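Local coordinates for oxidoreductase, iron/ascorbate family (Shewanella oneidensis, PDB 3ON7), which is a putative iron(II)- and 2-oxoglutarate-dependent oxygenase, probably splitting 2-oxoglutarate to ethylene and oxidising L-arginine, at residues Met2-Ile7 / Phe27-Asn32; Asp67-Ala72 / Ile86-His91; Pro184-Pro189 / Ser205-Ile210. One frame throughout, in Å; residues are numbered along the deposited sequence. Where two conformers were deposited one is given.

All three contacts lie on or at the end of one large mixed sheet, the kind expected of the double-stranded beta-helix of 2-oxoglutarate oxygenases. Interactions 1 and 2 each join an outermost strand, 6-8 or 68-70, to the next strand in, on opposite sides of the chain's centre, about 29 Å apart between centres. Both are buried, but interaction 1 is a parallel pairing lined by aliphatic groups, whereas interaction 2 is antiparallel and aromatic. Interaction 3 is only partly buried: the loop after strand 180-184 meets the loop that leads into strand 210-214 through backbone carbonyls and one threonine hydroxyl. It adjoins interaction 1, Leu30 O lying 2.8 Å from Ile210 N in a probable hydrogen bond; interaction 2 touches neither.

Interaction 1: Met2-Ile7 / Phe27-Asn32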
loop_
_atom_site.group_PDB
_atom_site.type_symbol
_atom_site.label_atom_id
_atom_site.label_comp_id
_atom_site.label_asym_id
_atom_site.label_seq_id
_atom_site.Cartn_x
_atom_site.Cartn_y
_atom_site.Cartn_z
HETATM N N MSE B 2 0.951 -25.022 33.711
HETATM C CA MSE B 2 1.112 -26.425 33.214
HETATM C C MSE B 2 1.259 -26.485 31.669
HETATM O O MSE B 2 1.661 -25.492 31.056
HETATM C CB MSE B 2 -0.048 -27.290 33.731
HETATM C CG MSE B 2 -1.440 -26.850 33.293
HETATM SE SE MSE B 2 -2.869 -27.728 34.312
HETATM C CE MSE B 2 -2.089 -27.652 36.123
ATOM N N LYS B 3 0.952 -27.637 31.058
ATOM C CA LYS B 3 1.278 -27.907 29.645
ATOM C C LYS B 3 0.086 -28.401 28.800
ATOM O O LYS B 3 -0.883 -28.950 29.324
ATOM C CB LYS B 3 2.406 -28.961 29.552
ATOM C CG LYS B 3 3.702 -28.590 30.262
ATOM C CD LYS B 3 4.803 -29.621 30.031
ATOM N N LEU B 4 0.197 -28.196 27.486
ATOM C CA LEU B 4 -0.672 -28.827 26.481
ATOM C C LEU B 4 -0.268 -30.274 26.239
ATOM O O LEU B 4 0.890 -30.629 26.431
ATOM C CB LEU B 4 -0.546 -28.088 25.160
ATOM C CG LEU B 4 -1.168 -26.697 25.079
ATOM C CD1 LEU B 4 -0.559 -25.964 23.916
ATOM C CD2 LEU B 4 -2.651 -26.826 24.901
ATOM N N GLU B 5 -1.211 -31.097 25.788
ATOM C CA GLU B 5 -0.956 -32.516 25.580
ATOM C C GLU B 5 -0.256 -32.788 24.245
ATOM O O GLU B 5 -0.724 -32.358 23.208
ATOM C CB GLU B 5 -2.268 -33.296 25.628
ATOM C CG GLU B 5 -2.073 -34.808 25.740
ATOM C CD GLU B 5 -3.359 -35.579 26.053
ATOM O OE1 GLU B 5 -4.340 -35.466 25.284
ATOM O OE2 GLU B 5 -3.366 -36.323 27.059
ATOM N N THR B 6 0.854 -33.513 24.267
ATOM C CA THR B 6 1.431 -34.011 23.022
ATOM C C THR B 6 0.588 -35.160 22.521
ATOM O O THR B 6 0.376 -36.108 23.244
ATOM C CB THR B 6 2.835 -34.540 23.217
ATOM O OG1 THR B 6 3.700 -33.473 23.635
ATOM C CG2 THR B 6 3.340 -35.150 21.906
ATOM N N ILE B 7 0.096 -35.078 21.290
ATOM C CA ILE B 7 -0.687 -36.175 20.715
ATOM C C ILE B 7 0.115 -36.866 19.630
ATOM O O ILE B 7 0.550 -36.230 18.689
ATOM C CB ILE B 7 -2.005 -35.679 20.120
ATOM C CG1 ILE B 7 -2.882 -35.072 21.223
ATOM C CG2 ILE B 7 -2.732 -36.833 19.454
ATOM C CD1 ILE B 7 -3.962 -34.144 20.712
ATOM N N PHE B 27 -4.881 -24.590 20.333
ATOM C CA PHE B 27 -3.614 -25.189 19.921
ATOM C C PHE B 27 -3.679 -26.713 19.979
ATOM O O PHE B 27 -4.428 -27.291 20.771
ATOM C CB PHE B 27 -2.471 -24.737 20.839
ATOM C CG PHE B 27 -1.808 -23.462 20.398
ATOM C CD1 PHE B 27 -2.494 -22.246 20.451
ATOM C CD2 PHE B 27 -0.493 -23.471 19.938
ATOM C CE1 PHE B 27 -1.895 -21.092 20.045
ATOM C CE2 PHE B 27 0.113 -22.314 19.537
ATOM C CZ PHE B 27 -0.582 -21.119 19.589
ATOM N N GLY B 28 -2.854 -27.341 19.149
ATOM C CA GLY B 28 -2.700 -28.785 19.132
ATOM C C GLY B 28 -1.254 -29.114 18.877
ATOM O O GLY B 28 -0.603 -28.446 18.092
ATOM N N VAL B 29 -0.740 -30.137 19.548
ATOM C CA VAL B 29 0.658 -30.523 19.417
ATOM C C VAL B 29 0.706 -31.950 18.851
ATOM O O VAL B 29 0.096 -32.837 19.414
ATOM C CB VAL B 29 1.335 -30.467 20.795
ATOM C CG1 VAL B 29 2.784 -30.892 20.708
ATOM C CG2 VAL B 29 1.207 -29.080 21.395
ATOM N N LEU B 30 1.388 -32.158 17.725
ATOM C CA LEU B 30 1.491 -33.485 17.127
ATOM C C LEU B 30 2.918 -34.008 17.137
ATOM O O LEU B 30 3.824 -33.315 16.674
ATOM C CB LEU B 30 0.997 -33.475 15.683
ATOM C CG LEU B 30 -0.506 -33.405 15.439
ATOM C CD1 LEU B 30 -0.757 -33.303 13.938
ATOM C CD2 LEU B 30 -1.214 -34.589 16.035
ATOM N N SER B 31 3.109 -35.236 17.629
ATOM C CA SER B 31 4.392 -35.943 17.463
ATOM C C SER B 31 4.301 -37.016 16.376
ATOM O O SER B 31 3.198 -37.392 15.949
ATOM C CB SER B 31 4.850 -36.567 18.774
ATOM O OG SER B 31 4.304 -37.852 18.936
ATOM N N ASN B 32 5.464 -37.480 15.920
ATOM C CA ASN B 32 5.549 -38.543 14.919
ATOM C C ASN B 32 4.674 -38.285 13.699
ATOM O O ASN B 32 3.942 -39.163 13.263
ATOM C CB ASN B 32 5.156 -39.867 15.561
ATOM C CG ASN B 32 6.104 -40.262 16.659
ATOM O OD1 ASN B 32 5.880 -39.951 17.821
ATOM N ND2 ASN B 32 7.193 -40.917 16.288
HETATM O O HOH W 1 -2.638 -31.081 21.506
#
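Val29 holds CG1 anti to its backbone N (chi1 179°) and Thr6 holds OG1 anti to its carbonyl carbon (chi1 -63°), which brings the two branches within 4.0 Å, Val29 CG1 to Thr6 OG1, as the side chains cross obliquely. The other Thr6 branch, CG2, lies 3.8 Å from Ser31 CB. Farther back, Leu4 reaches over with CD1 to Phe27 CB at 3.8 Å, while the Phe27 ring heads away and meets His231 edge-to-face. From Leu30, CD2 comes to 3.6 Å from Ile7 O. Two backbone bonds join the chains in parallel: Ile7 N gives to Val29 O at 2.9 Å, and Ile7 O accepts from Ser31 N, which sits 38° above the carbonyl plane. Leu30 CA adds a CA-H...O contact to that oxygen. Where the segments diverge, a water bridges Glu5 O, to which it donates, and Val29 N, from which it accepts. The pairing closes the beta-alpha-beta unit of strand 6-8, helix 14-25 and strand 27-31, and Leu30 packs on Phe18 of that helix. Direct backbone bonds thus fix the Ile7 end, while a water and apolar contacts join the two segments at the Glu5 end.

Interaction 2: Asp67-Ala72 / Ile86-His91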
loop_
_atom_site.group_PDB
_atom_site.type_symbol
_atom_site.label_atom_id
_atom_site.label_comp_id
_atom_site.label_asym_id
_atom_site.label_seq_id
_atom_site.Cartn_x
_atom_site.Cartn_y
_atom_site.Cartn_z
ATOM N N ASP B 67 8.201 -10.100 -0.567
ATOM C CA ASP B 67 8.823 -11.405 -0.620
ATOM C C ASP B 67 10.341 -11.227 -0.612
ATOM O O ASP B 67 10.872 -10.311 -1.257
ATOM C CB ASP B 67 8.369 -12.203 -1.860
ATOM C CG ASP B 67 8.695 -11.515 -3.205
ATOM O OD1 ASP B 67 8.331 -10.327 -3.382
ATOM O OD2 ASP B 67 9.278 -12.182 -4.108
ATOM N N GLY B 68 11.043 -12.094 0.121
ATOM C CA GLY B 68 12.516 -12.053 0.150
ATOM C C GLY B 68 13.084 -11.872 1.547
ATOM O O GLY B 68 12.447 -12.222 2.531
ATOM N N PHE B 69 14.286 -11.312 1.627
ATOM C CA PHE B 69 15.025 -11.213 2.895
ATOM C C PHE B 69 14.806 -9.890 3.645
ATOM O O PHE B 69 14.894 -8.819 3.066
ATOM C CB PHE B 69 16.507 -11.394 2.619
ATOM C CG PHE B 69 17.381 -11.072 3.771
ATOM C CD1 PHE B 69 17.231 -11.729 4.963
ATOM C CD2 PHE B 69 18.387 -10.134 3.651
ATOM C CE1 PHE B 69 18.041 -11.442 6.026
ATOM C CE2 PHE B 69 19.216 -9.847 4.729
ATOM C CZ PHE B 69 19.036 -10.508 5.915
ATOM N N PHE B 70 14.565 -9.994 4.947
ATOM C CA PHE B 70 14.356 -8.839 5.834
ATOM C C PHE B 70 15.465 -8.763 6.868
ATOM O O PHE B 70 15.442 -9.518 7.841
ATOM C CB PHE B 70 13.001 -8.971 6.574
ATOM C CG PHE B 70 11.820 -8.738 5.698
ATOM C CD1 PHE B 70 11.316 -9.758 4.898
ATOM C CD2 PHE B 70 11.216 -7.491 5.638
ATOM C CE1 PHE B 70 10.191 -9.548 4.068
ATOM C CE2 PHE B 70 10.104 -7.266 4.806
ATOM C CZ PHE B 70 9.594 -8.284 4.011
ATOM N N PRO B 71 16.428 -7.846 6.684
ATOM C CA PRO B 71 17.498 -7.751 7.677
ATOM C C PRO B 71 17.033 -7.007 8.904
ATOM O O PRO B 71 15.998 -6.355 8.859
ATOM C CB PRO B 71 18.577 -6.935 6.956
ATOM C CG PRO B 71 17.817 -6.101 5.979
ATOM C CD PRO B 71 16.624 -6.905 5.563
ATOM N N ALA B 72 17.792 -7.131 9.989
ATOM C CA ALA B 72 17.622 -6.290 11.170
ATOM C C ALA B 72 18.479 -5.048 10.904
ATOM O O ALA B 72 19.601 -4.949 11.375
ATOM C CB ALA B 72 18.104 -7.008 12.459
ATOM N N ILE B 86 15.766 -7.790 17.037
ATOM C CA ILE B 86 16.551 -8.945 17.489
ATOM C C ILE B 86 16.388 -10.153 16.559
ATOM O O ILE B 86 16.775 -11.265 16.907
ATOM C CB ILE B 86 16.186 -9.357 18.946
ATOM C CG1 ILE B 86 14.705 -9.782 19.045
ATOM C CG2 ILE B 86 16.512 -8.233 19.900
ATOM C CD1 ILE B 86 14.343 -10.473 20.360
ATOM N N LYS B 87 15.802 -9.932 15.383
ATOM C CA LYS B 87 15.580 -10.984 14.413
ATOM C C LYS B 87 15.662 -10.451 12.984
ATOM O O LYS B 87 15.408 -9.271 12.736
ATOM C CB LYS B 87 14.217 -11.655 14.641
ATOM C CG LYS B 87 12.996 -10.790 14.287
ATOM C CD LYS B 87 11.687 -11.548 14.501
ATOM C CE LYS B 87 10.433 -10.666 14.420
ATOM N NZ LYS B 87 10.439 -9.513 15.383
ATOM N N GLU B 88 16.020 -11.344 12.069
ATOM C CA GLU B 88 15.985 -11.101 10.620
ATOM C C GLU B 88 15.186 -12.283 10.061
ATOM O O GLU B 88 15.016 -13.297 10.735
ATOM C CB GLU B 88 17.408 -11.014 10.029
ATOM C CG GLU B 88 18.163 -12.349 10.037
ATOM C CD GLU B 88 19.644 -12.261 9.702
ATOM O OE1 GLU B 88 20.097 -11.273 9.057
ATOM O OE2 GLU B 88 20.368 -13.222 10.072
ATOM N N TYR B 89 14.627 -12.152 8.872
ATOM C CA TYR B 89 13.788 -13.221 8.376
ATOM C C TYR B 89 13.674 -13.177 6.893
ATOM O O TYR B 89 14.091 -12.209 6.264
ATOM C CB TYR B 89 12.393 -13.197 9.042
ATOM C CG TYR B 89 11.689 -11.855 9.032
ATOM C CD1 TYR B 89 11.878 -10.935 10.056
ATOM C CD2 TYR B 89 10.808 -11.520 8.014
ATOM C CE1 TYR B 89 11.223 -9.692 10.052
ATOM C CE2 TYR B 89 10.138 -10.294 8.015
ATOM C CZ TYR B 89 10.350 -9.388 9.023
ATOM O OH TYR B 89 9.683 -8.191 8.999
ATOM N N TYR B 90 13.126 -14.256 6.348
ATOM C CA TYR B 90 12.905 -14.408 4.931
ATOM C C TYR B 90 11.460 -14.866 4.716
ATOM O O TYR B 90 10.993 -15.827 5.351
ATOM C CB TYR B 90 13.858 -15.457 4.370
ATOM C CG TYR B 90 14.031 -15.385 2.892
ATOM C CD1 TYR B 90 12.985 -15.720 2.029
ATOM C CD2 TYR B 90 15.224 -14.965 2.336
ATOM C CE1 TYR B 90 13.140 -15.630 0.660
ATOM C CE2 TYR B 90 15.366 -14.853 0.971
ATOM C CZ TYR B 90 14.341 -15.208 0.139
ATOM O OH TYR B 90 14.500 -15.109 -1.225
ATOM N N HIS B 91 10.769 -14.200 3.790
ATOM C CA HIS B 91 9.390 -14.555 3.431
ATOM C C HIS B 91 9.399 -15.355 2.145
ATOM O O HIS B 91 9.752 -14.842 1.059
ATOM C CB HIS B 91 8.561 -13.296 3.255
ATOM C CG HIS B 91 8.017 -12.745 4.530
ATOM N ND1 HIS B 91 7.004 -11.810 4.557
ATOM C CD2 HIS B 91 8.305 -13.031 5.822
ATOM C CE1 HIS B 91 6.689 -11.551 5.816
ATOM N NE2 HIS B 91 7.476 -12.263 6.601
HETATM O O HOH W 2 20.123 -8.781 9.483
#
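Border strand 68-70 of the mixed sheet runs antiparallel to strand 88-92, with Gly68-His91 and Phe70-Tyr89 as hydrogen-bonded pairs flanking the non-hydrogen-bonded Phe69-Tyr90. His91 N gives to Gly68 O at 2.9 Å, and Gly68 N returns a bond to a lone pair of His91 O. A CB on Gly68 (phi 122°) would strike the preceding carbonyl O; Gly68 CA lies over the Tyr90 ring, a CH-pi contact 3.9 Å from the centroid. On the other side of the sheet, Tyr89 CG stands between its N and carbonyl carbon (chi1 50°), which turns the ring toward Phe70, whose CB sits over it, 3.6 Å from the centroid. The two rings are nearly parallel (planes 17° apart) but barely overlap, and Phe70 turns its CE1 edge to the face of His91, 3.9 Å from His91 CG. Glu88 OE1 meets the rim of Phe69 in plane, 3.4 Å from CZ, and accepts a hydrogen bond from a water that accepts from Ala72 N. Lys56 forms a salt bridge with OE1, His156 ND1 is hydrogen-bonded to OE2, and Tyr89 OH to Glu272 OE1 of the second subunit. An aromatic cluster is thus joined to anchored polar tips, and Lys56 probably favours an ionised Glu88.

Interaction 3: Pro184-Pro189 / Ser205-Ile210; sequences PTANEP and SDFGNI
Asp206 O is gripped from opposite faces of its carbonyl plane, by Thr185 OG1 at 2.8 Å and by Asn209 N at 3.1 Å. The second bond closes the type II beta turn Asp206-Asn209. Here, in the 2-oxoglutarate oxygenase fold, the loops beyond strand 180-184 and before strand 210-214 come together. Thr185 points its hydroxyl between its own N and carbonyl carbon (chi1 61°), which lets OG1 meet the turn. Its CB rests 3.9 Å from Ser205 CB, and its CG2 lies 4.1 Å from the same atom. The backbone N of Thr185 gives to Asn209 O at 3.1 Å, from 35° above the carbonyl plane. An alanine in place of Thr185 takes away OG1 and CG2, which would probably leave the turn less firmly tied to the 184-189 loop and open a small gap beside Ser205. Next along the loop, Asn187 N reaches Ser205 O at 2.6 Å, in the carbonyl plane but with a bent N-H...O angle of 138°. The Phe207 ring takes Ala186 O over one face, and Asn187 CB approaches CE2 of that ring to 3.4 Å, its side chain crossing the phenylalanine at about a right angle. Ser205 OG, also bonded to Val203 O, accepts from a water that donates as well to Glu188 O. Where the strands begin to pair, Ile210 CG1 packs 3.8 Å from Pro184 N.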
loop_
_atom_site.group_PDB
_atom_site.type_symbol
_atom_site.label_atom_id
_atom_site.label_comp_id
_atom_site.label_asym_id
_atom_site.label_seq_id
_atom_site.Cartn_x
_atom_site.Cartn_y
_atom_site.Cartn_z
ATOM N N PRO B 184 7.007 -26.581 13.231
ATOM C CA PRO B 184 7.870 -27.566 13.836
ATOM C C PRO B 184 8.670 -26.942 14.959
ATOM O O PRO B 184 9.065 -25.779 14.861
ATOM C CB PRO B 184 8.825 -27.956 12.705
ATOM C CG PRO B 184 8.313 -27.328 11.491
ATOM C CD PRO B 184 7.512 -26.179 11.909
ATOM N N THR B 185 8.913 -27.709 16.011
ATOM C CA THR B 185 9.733 -27.230 17.111
ATOM C C THR B 185 11.095 -27.945 17.121
ATOM O O THR B 185 11.272 -28.935 16.404
ATOM C CB THR B 185 9.038 -27.463 18.418
ATOM O OG1 THR B 185 8.821 -28.863 18.578
ATOM C CG2 THR B 185 7.724 -26.730 18.447
ATOM N N ALA B 186 12.036 -27.446 17.936
ATOM C CA ALA B 186 13.419 -27.982 17.976
ATOM C C ALA B 186 14.053 -27.933 19.367
ATOM O O ALA B 186 15.211 -27.516 19.526
ATOM C CB ALA B 186 14.309 -27.245 16.961
ATOM N N ASN B 187 13.286 -28.374 20.362
ATOM C CA ASN B 187 13.742 -28.534 21.746
ATOM C C ASN B 187 14.262 -27.261 22.415
ATOM O O ASN B 187 15.172 -27.295 23.224
ATOM C CB ASN B 187 14.769 -29.671 21.824
ATOM C CG ASN B 187 14.855 -30.303 23.211
ATOM O OD1 ASN B 187 13.846 -30.515 23.881
ATOM N ND2 ASN B 187 16.069 -30.609 23.637
ATOM N N GLU B 188 13.651 -26.139 22.072
ATOM C CA GLU B 188 13.952 -24.850 22.692
ATOM C C GLU B 188 12.706 -24.409 23.449
ATOM O O GLU B 188 11.765 -23.895 22.848
ATOM C CB GLU B 188 14.305 -23.820 21.608
ATOM C CG GLU B 188 15.534 -24.184 20.761
ATOM C CD GLU B 188 15.373 -23.876 19.267
ATOM O OE1 GLU B 188 14.220 -23.803 18.763
ATOM O OE2 GLU B 188 16.422 -23.735 18.588
ATOM N N PRO B 189 12.672 -24.642 24.771
ATOM C CA PRO B 189 11.439 -24.294 25.496
ATOM C C PRO B 189 11.181 -22.778 25.554
ATOM O O PRO B 189 12.123 -21.996 25.557
ATOM C CB PRO B 189 11.646 -24.903 26.900
ATOM C CG PRO B 189 13.109 -25.264 26.999
ATOM C CD PRO B 189 13.671 -25.341 25.604
ATOM N N SER B 205 8.009 -28.780 23.252
ATOM C CA SER B 205 8.690 -28.330 22.047
ATOM C C SER B 205 9.837 -29.252 21.631
ATOM O O SER B 205 10.792 -28.803 21.020
ATOM C CB SER B 205 9.200 -26.907 22.274
ATOM O OG SER B 205 8.124 -26.024 22.563
ATOM N N ASP B 206 9.714 -30.546 21.935
ATOM C CA ASP B 206 10.711 -31.558 21.543
ATOM C C ASP B 206 10.915 -31.606 20.028
ATOM O O ASP B 206 10.016 -31.262 19.265
ATOM C CB ASP B 206 10.270 -32.944 22.004
ATOM C CG ASP B 206 10.028 -33.014 23.505
ATOM O OD1 ASP B 206 8.908 -32.650 23.963
ATOM O OD2 ASP B 206 10.969 -33.425 24.219
ATOM N N PHE B 207 12.101 -32.036 19.598
ATOM C CA PHE B 207 12.359 -32.297 18.188
ATOM C C PHE B 207 11.281 -33.252 17.722
ATOM O O PHE B 207 10.877 -34.118 18.471
ATOM C CB PHE B 207 13.717 -32.978 17.975
ATOM C CG PHE B 207 14.900 -32.091 18.206
ATOM C CD1 PHE B 207 15.312 -31.197 17.226
ATOM C CD2 PHE B 207 15.627 -32.178 19.391
ATOM C CE1 PHE B 207 16.424 -30.377 17.429
ATOM C CE2 PHE B 207 16.740 -31.366 19.610
ATOM C CZ PHE B 207 17.140 -30.464 18.623
ATOM N N GLY B 208 10.822 -33.091 16.488
ATOM C CA GLY B 208 9.779 -33.947 15.940
ATOM C C GLY B 208 8.348 -33.553 16.300
ATOM O O GLY B 208 7.397 -34.170 15.804
ATOM N N ASN B 209 8.165 -32.568 17.180
ATOM C CA ASN B 209 6.809 -32.059 17.428
ATOM C C ASN B 209 6.447 -31.029 16.389
ATOM O O ASN B 209 7.310 -30.334 15.842
ATOM C CB ASN B 209 6.621 -31.471 18.840
ATOM C CG ASN B 209 6.452 -32.544 19.886
ATOM O OD1 ASN B 209 6.525 -33.735 19.573
ATOM N ND2 ASN B 209 6.214 -32.138 21.137
ATOM N N ILE B 210 5.156 -30.937 16.123
ATOM C CA ILE B 210 4.664 -29.901 15.251
ATOM C C ILE B 210 3.451 -29.277 15.948
ATOM O O ILE B 210 2.582 -29.985 16.452
ATOM C CB ILE B 210 4.403 -30.479 13.853
ATOM C CG1 ILE B 210 4.497 -29.404 12.784
ATOM C CG2 ILE B 210 3.073 -31.180 13.794
ATOM C CD1 ILE B 210 4.683 -29.984 11.414
HETATM O O HOH W 3 9.102 -23.585 22.460
#